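Local atomic coordinates of mannosyl-glycoprotein endo-beta-N-acetylglucosamidase-like domain-containing protein (Pseudomonas protegens, PDB entry 4KT3), a protein that is a type VI secretion effector that probably acts as a peptidoglycan glycoside hydrolase and binds a cognate immunity protein. Residues N33-S36 with A37-V41. Sequence-based numbering, arbitrary orientation.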
ATOM      1  N   ASN A  33      -7.728 -10.087  10.837  1.00 16.44           N
ATOM      2  CA  ASN A  33      -8.956  -9.311  10.719  1.00 18.12           C
ATOM      3  C   ASN A  33      -8.970  -8.377   9.512  1.00 13.88           C
ATOM      4  O   ASN A  33     -10.026  -7.873   9.125  1.00 16.12           O
ATOM      5  CB  ASN A  33      -9.193  -8.509  12.002  1.00 19.93           C
ATOM      6  CG  ASN A  33      -9.517  -9.391  13.174  1.00 27.11           C
ATOM      7  OD1 ASN A  33     -10.049 -10.481  13.001  1.00 30.47           O
ATOM      8  ND2 ASN A  33      -9.200  -8.926  14.377  1.00 31.18           N
ATOM      9  N   ASN A  34      -7.802  -8.154   8.910  1.00 16.26           N
ATOM     10  CA  ASN A  34      -7.714  -7.381   7.681  1.00 14.35           C
ATOM     11  C   ASN A  34      -7.978  -8.333   6.523  1.00 11.00           C
ATOM     12  O   ASN A  34      -7.067  -8.995   6.017  1.00 13.51           O
ATOM     13  CB  ASN A  34      -6.330  -6.747   7.563  1.00 13.74           C
ATOM     14  CG  ASN A  34      -6.186  -5.871   6.339  1.00 12.44           C
ATOM     15  OD1 ASN A  34      -6.947  -5.996   5.370  1.00 11.86           O
ATOM     16  ND2 ASN A  34      -5.198  -4.966   6.373  1.00 14.75           N
ATOM     17  N   ILE A  35      -9.236  -8.420   6.117  1.00 11.85           N
ATOM     18  CA  ILE A  35      -9.635  -9.445   5.155  1.00 14.16           C
ATOM     19  C   ILE A  35      -8.964  -9.246   3.784  1.00 12.52           C
ATOM     20  O   ILE A  35      -8.515 -10.214   3.152  1.00 13.41           O
ATOM     21  CB  ILE A  35     -11.182  -9.512   5.025  1.00 15.87           C
ATOM     22  CG1 ILE A  35     -11.840  -9.790   6.389  1.00 17.55           C
ATOM     23  CG2 ILE A  35     -11.588 -10.576   4.038  1.00 17.49           C
ATOM     24  CD1 ILE A  35     -11.254 -10.972   7.177  1.00 21.46           C
ATOM     25  N   SER A  36      -8.874  -8.004   3.335  1.00 11.69           N
ATOM     26  CA  SER A  36      -8.214  -7.697   2.068  1.00 10.71           C
ATOM     27  C   SER A  36      -6.800  -8.260   2.073  1.00  9.13           C
ATOM     28  O   SER A  36      -6.361  -8.905   1.098  1.00 10.37           O
ATOM     29  CB  SER A  36      -8.167  -6.186   1.871  1.00 12.08           C
ATOM     30  OG  SER A  36      -7.519  -5.834   0.661  1.00 11.95           O
ATOM     31  N   ALA A  37      -6.059  -7.954   3.134  1.00 10.25           N
ATOM     32  CA  ALA A  37      -4.666  -8.404   3.216  1.00  8.94           C
ATOM     33  C   ALA A  37      -4.548  -9.936   3.275  1.00 10.44           C
ATOM     34  O   ALA A  37      -3.698 -10.530   2.609  1.00 10.54           O
ATOM     35  CB  ALA A  37      -3.970  -7.750   4.408  1.00 12.15           C
ATOM     36  N   VAL A  38      -5.392 -10.577   4.073  1.00 11.80           N
ATOM     37  CA  VAL A  38      -5.365 -12.034   4.194  1.00 12.42           C
ATOM     38  C   VAL A  38      -5.700 -12.678   2.853  1.00 11.07           C
ATOM     39  O   VAL A  38      -5.078 -13.648   2.447  1.00 12.66           O
ATOM     40  CB  VAL A  38      -6.348 -12.530   5.300  1.00 13.60           C
ATOM     41  CG1 VAL A  38      -6.527 -14.052   5.244  1.00 16.39           C
ATOM     42  CG2 VAL A  38      -5.845 -12.112   6.678  1.00 15.53           C
ATOM     43  N   THR A  39      -6.681 -12.119   2.156  1.00  9.87           N
ATOM     44  CA  THR A  39      -7.084 -12.643   0.855  1.00 11.44           C
ATOM     45  C   THR A  39      -5.887 -12.638  -0.120  1.00  9.97           C
ATOM     46  O   THR A  39      -5.638 -13.609  -0.822  1.00 11.86           O
ATOM     47  CB  THR A  39      -8.270 -11.814   0.303  1.00 12.72           C
ATOM     48  OG1 THR A  39      -9.412 -11.988   1.164  1.00 16.45           O
ATOM     49  CG2 THR A  39      -8.647 -12.232  -1.108  1.00 15.15           C
ATOM     50  N   PHE A  40      -5.157 -11.538  -0.147  1.00  9.44           N
ATOM     51  CA  PHE A  40      -3.999 -11.418  -1.015  1.00  9.00           C
ATOM     52  C   PHE A  40      -2.932 -12.450  -0.669  1.00  8.43           C
ATOM     53  O   PHE A  40      -2.391 -13.159  -1.549  1.00  8.79           O
ATOM     54  CB  PHE A  40      -3.412 -10.009  -0.888  1.00  9.93           C
ATOM     55  CG  PHE A  40      -2.147  -9.817  -1.672  1.00  9.31           C
ATOM     56  CD1 PHE A  40      -2.199  -9.628  -3.041  1.00  9.73           C
ATOM     57  CD2 PHE A  40      -0.917  -9.841  -1.041  1.00  9.91           C
ATOM     58  CE1 PHE A  40      -1.035  -9.430  -3.780  1.00 10.83           C
ATOM     59  CE2 PHE A  40       0.255  -9.661  -1.769  1.00 11.05           C
ATOM     60  CZ  PHE A  40       0.193  -9.457  -3.143  1.00 10.96           C
ATOM     61  N   VAL A  41      -2.617 -12.555   0.613  1.00  8.92           N
ATOM     62  CA  VAL A  41      -1.569 -13.470   1.044  1.00  9.52           C
ATOM     63  C   VAL A  41      -1.970 -14.924   0.740  1.00  9.61           C
ATOM     64  O   VAL A  41      -1.175 -15.701   0.192  1.00 10.98           O
ATOM     65  CB  VAL A  41      -1.248 -13.236   2.528  1.00 11.03           C
ATOM     66  CG1 VAL A  41      -0.385 -14.373   3.094  1.00 12.19           C
ATOM     67  CG2 VAL A  41      -0.571 -11.867   2.692  1.00 11.91           C
TER
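With CG of Asn34 swung opposite its own backbone N (chi1 -177°), the amide of that side chain reaches over the first turn of the helix to Ala37, while at Thr39 a chi1 of -65° sets OG1 back against the carbonyl of Ile35. Asn34 OD1 accepts from Ala37 N at 3.1 Å. The bond is nearly straight at hydrogen, 168°, yet the N-H arrives well above the plane of the side-chain carbonyl rather than on a lone pair. The methyl of Ala37 packs against the same amide, with CB 3.5 Å from Asn34 CG. OD1 has a second donor in His59 NE2 of the bound putative lipoprotein chain, so one buried oxygen both caps the helix and takes part in the interface.

The backbone takes over one residue further on: Val38 N binds Asn34 O at 3.0 Å, and Val38 CG2 lies 3.4 Å from that same oxygen. Thr39 N and Thr39 OG1 then both donate to Ile35 O, each at 2.8 Å. The hydroxyl comes in from above the carbonyl plane, and this second bond fixes the rotation of the threonine side chain. Nearby, Ile35 CG2 approaches Thr39 OG1 to 3.9 Å on an exposed flank of the helix. The next i to i+4 bond of the helix, Phe40 N to Ser36 O, is longer at 3.2 Å. Phe40 itself turns its ring away to pack on Leu63, Ala66 and Ala67 of helix 59-70, whereas Ala37 and Asn34 touch Arg174 of helix 160-174. Asn34 is thus the N-cap of helix 35-54, its side chain accepting from the N-H three residues on, in a largely helical domain consistent with a lysozyme-like glucosaminidase.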